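Local atomic coordinates of SAM-dependent methyltransferase (Thiobacillus denitrificans, PDB entry 5EPE), a protein that probably transfers methyl groups from S-adenosylmethionine to an unidentified acceptor, and binds the cofactor product S-adenosylhomocysteine. Residues A[28-33]-A[56-61]. Numbering follows the deposited sequence.
Sequences LGAALR and RDHGIV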
loop_
_atom_site.group_PDB
_atom_site.type_symbol
_atom_site.label_atom_id
_atom_site.label_comp_id
_atom_site.label_asym_id
_atom_site.label_seq_id
_atom_site.Cartn_x
_atom_site.Cartn_y
_atom_site.Cartn_z
ATOM N N LEU A 28 -36.901 17.008 1.048
ATOM C CA LEU A 28 -36.844 17.357 -0.344
ATOM C C LEU A 28 -37.961 18.369 -0.679
ATOM O O LEU A 28 -37.686 19.345 -1.372
ATOM C CB LEU A 28 -36.931 16.135 -1.251
ATOM C CG LEU A 28 -36.974 16.395 -2.764
ATOM C CD1 LEU A 28 -35.729 17.079 -3.301
ATOM C CD2 LEU A 28 -37.216 15.078 -3.463
ATOM N N GLY A 29 -39.184 18.096 -0.239
ATOM C CA GLY A 29 -40.307 19.050 -0.458
ATOM C C GLY A 29 -39.992 20.456 0.007
ATOM O O GLY A 29 -40.216 21.430 -0.697
ATOM N N ALA A 30 -39.419 20.570 1.202
ATOM C CA ALA A 30 -39.055 21.886 1.763
ATOM C C ALA A 30 -37.856 22.493 1.071
ATOM O O ALA A 30 -37.805 23.702 0.875
ATOM C CB ALA A 30 -38.770 21.769 3.256
ATOM N N ALA A 31 -36.911 21.669 0.658
ATOM C CA ALA A 31 -35.757 22.169 -0.052
ATOM C C ALA A 31 -36.136 22.823 -1.366
ATOM O O ALA A 31 -35.456 23.755 -1.822
ATOM C CB ALA A 31 -34.768 21.053 -0.290
ATOM N N LEU A 32 -37.213 22.357 -1.984
ATOM C CA LEU A 32 -37.636 22.879 -3.273
ATOM C C LEU A 32 -38.433 24.163 -3.100
ATOM O O LEU A 32 -38.748 24.785 -4.101
ATOM C CB LEU A 32 -38.461 21.837 -4.048
ATOM C CG LEU A 32 -37.695 20.574 -4.425
ATOM C CD1 LEU A 32 -38.624 19.637 -5.145
ATOM C CD2 LEU A 32 -36.538 20.877 -5.329
ATOM N N ARG A 33 -38.780 24.498 -1.844
ATOM C CA ARG A 33 -39.504 25.741 -1.514
ATOM C C ARG A 33 -40.796 25.780 -2.295
ATOM O O ARG A 33 -41.090 26.722 -2.978
ATOM C CB ARG A 33 -38.633 26.998 -1.812
ATOM C CG ARG A 33 -37.300 26.886 -1.085
ATOM C CD ARG A 33 -36.384 28.056 -1.377
ATOM N NE ARG A 33 -35.042 27.658 -0.961
ATOM C CZ ARG A 33 -33.920 28.324 -1.230
ATOM N NH1 ARG A 33 -32.767 27.770 -0.817
ATOM N NH2 ARG A 33 -33.964 29.535 -1.844
ATOM N N ARG A 56 -50.343 17.601 0.894
ATOM C CA ARG A 56 -50.716 17.773 2.292
ATOM C C ARG A 56 -49.865 18.857 2.931
ATOM O O ARG A 56 -50.370 19.690 3.656
ATOM C CB ARG A 56 -50.453 16.469 3.053
ATOM C CG ARG A 56 -50.867 16.488 4.529
ATOM C CD ARG A 56 -50.397 15.232 5.242
ATOM N NE ARG A 56 -48.924 15.195 5.264
ATOM C CZ ARG A 56 -48.179 14.106 5.454
ATOM N NH1 ARG A 56 -48.752 12.931 5.672
ATOM N NH2 ARG A 56 -46.845 14.184 5.413
ATOM N N ASP A 57 -48.572 18.811 2.702
ATOM C CA ASP A 57 -47.675 19.672 3.461
ATOM C C ASP A 57 -47.410 21.040 2.806
ATOM O O ASP A 57 -47.101 22.002 3.512
ATOM C CB ASP A 57 -46.357 18.926 3.721
ATOM C CG ASP A 57 -46.532 17.764 4.675
ATOM O OD1 ASP A 57 -47.536 17.767 5.434
ATOM O OD2 ASP A 57 -45.698 16.835 4.697
ATOM N N HIS A 58 -47.489 21.127 1.481
ATOM C CA HIS A 58 -47.141 22.350 0.761
ATOM C C HIS A 58 -48.260 22.917 -0.088
ATOM O O HIS A 58 -48.095 23.999 -0.624
ATOM C CB HIS A 58 -45.911 22.140 -0.105
ATOM C CG HIS A 58 -44.710 21.776 0.693
ATOM N ND1 HIS A 58 -44.018 22.708 1.432
ATOM C CD2 HIS A 58 -44.134 20.581 0.948
ATOM C CE1 HIS A 58 -43.053 22.104 2.096
ATOM N NE2 HIS A 58 -43.104 20.812 1.822
ATOM N N GLY A 59 -49.371 22.200 -0.219
ATOM C CA GLY A 59 -50.501 22.675 -0.996
ATOM C C GLY A 59 -50.271 22.596 -2.503
ATOM O O GLY A 59 -50.972 23.251 -3.267
ATOM N N ILE A 60 -49.341 21.765 -2.965
ATOM C CA ILE A 60 -49.148 21.572 -4.422
ATOM C C ILE A 60 -50.290 20.801 -5.057
ATOM O O ILE A 60 -51.108 20.175 -4.348
ATOM C CB ILE A 60 -47.799 20.926 -4.788
ATOM C CG1 ILE A 60 -47.673 19.478 -4.289
ATOM C CG2 ILE A 60 -46.666 21.792 -4.231
ATOM C CD1 ILE A 60 -48.287 18.420 -5.201
ATOM N N VAL A 61 -50.354 20.890 -6.378
ATOM C CA VAL A 61 -51.256 20.059 -7.174
ATOM C C VAL A 61 -50.434 19.321 -8.199
ATOM O O VAL A 61 -49.326 19.736 -8.537
ATOM C CB VAL A 61 -52.378 20.854 -7.879
ATOM C CG1 VAL A 61 -53.191 21.665 -6.858
ATOM C CG2 VAL A 61 -51.856 21.777 -8.985
#
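Two neighbouring helices of the Rossmann-like methyltransferase fold, 22-31 and 49-58, meet near their C-terminal ends where H58 reaches across to G29 and A30. Their nearest CA atoms, those of G29 and H58, are 7.7 Å apart, and the imidazole spans that gap. Its NE2 comes to 3.6 Å from the backbone C of G29, while CE1 sits 4.0 Å from A30 CA. The carbonyl O of G29 lies 3.8 Å above one face of the ring, displaced toward the rim. What puts the ring there is a chi1 of -61°, which sets CG anti to the carbonyl carbon of H58, with CB already directed at the other helix. Glycine suits position 29 because it has no side chain on the side facing H58, so NE2 comes to 4.0 Å from G29 CA and the ring lies against bare backbone. A30 adds just a methyl, its CB 4.4 Å from H58 CE1 on the exposed flank.

Both helices stop close by. R33, with positive phi, closes a Schellman motif, its N bonded to A30 O at 3.0 Å, and its NH1 and NH2 hydrogen-bond to A198 O and T202 OG1 of a second subunit. G59, also at positive phi, a conformation glycine adopts easily, turns the chain toward strand 61-66. Elsewhere along the same helix pair, L28 and L32 pack on W54 of helix 49-58, which adds apolar contact between the two. R56 and D57, both exposed, form a salt bridge with each other, so their charges are engaged there and not with 28-33.

Across the two segments the histidine therefore acts through shape and van der Waals contact: neither its ring nitrogens nor the charged pair beside it make a polar bond to residues 28-33.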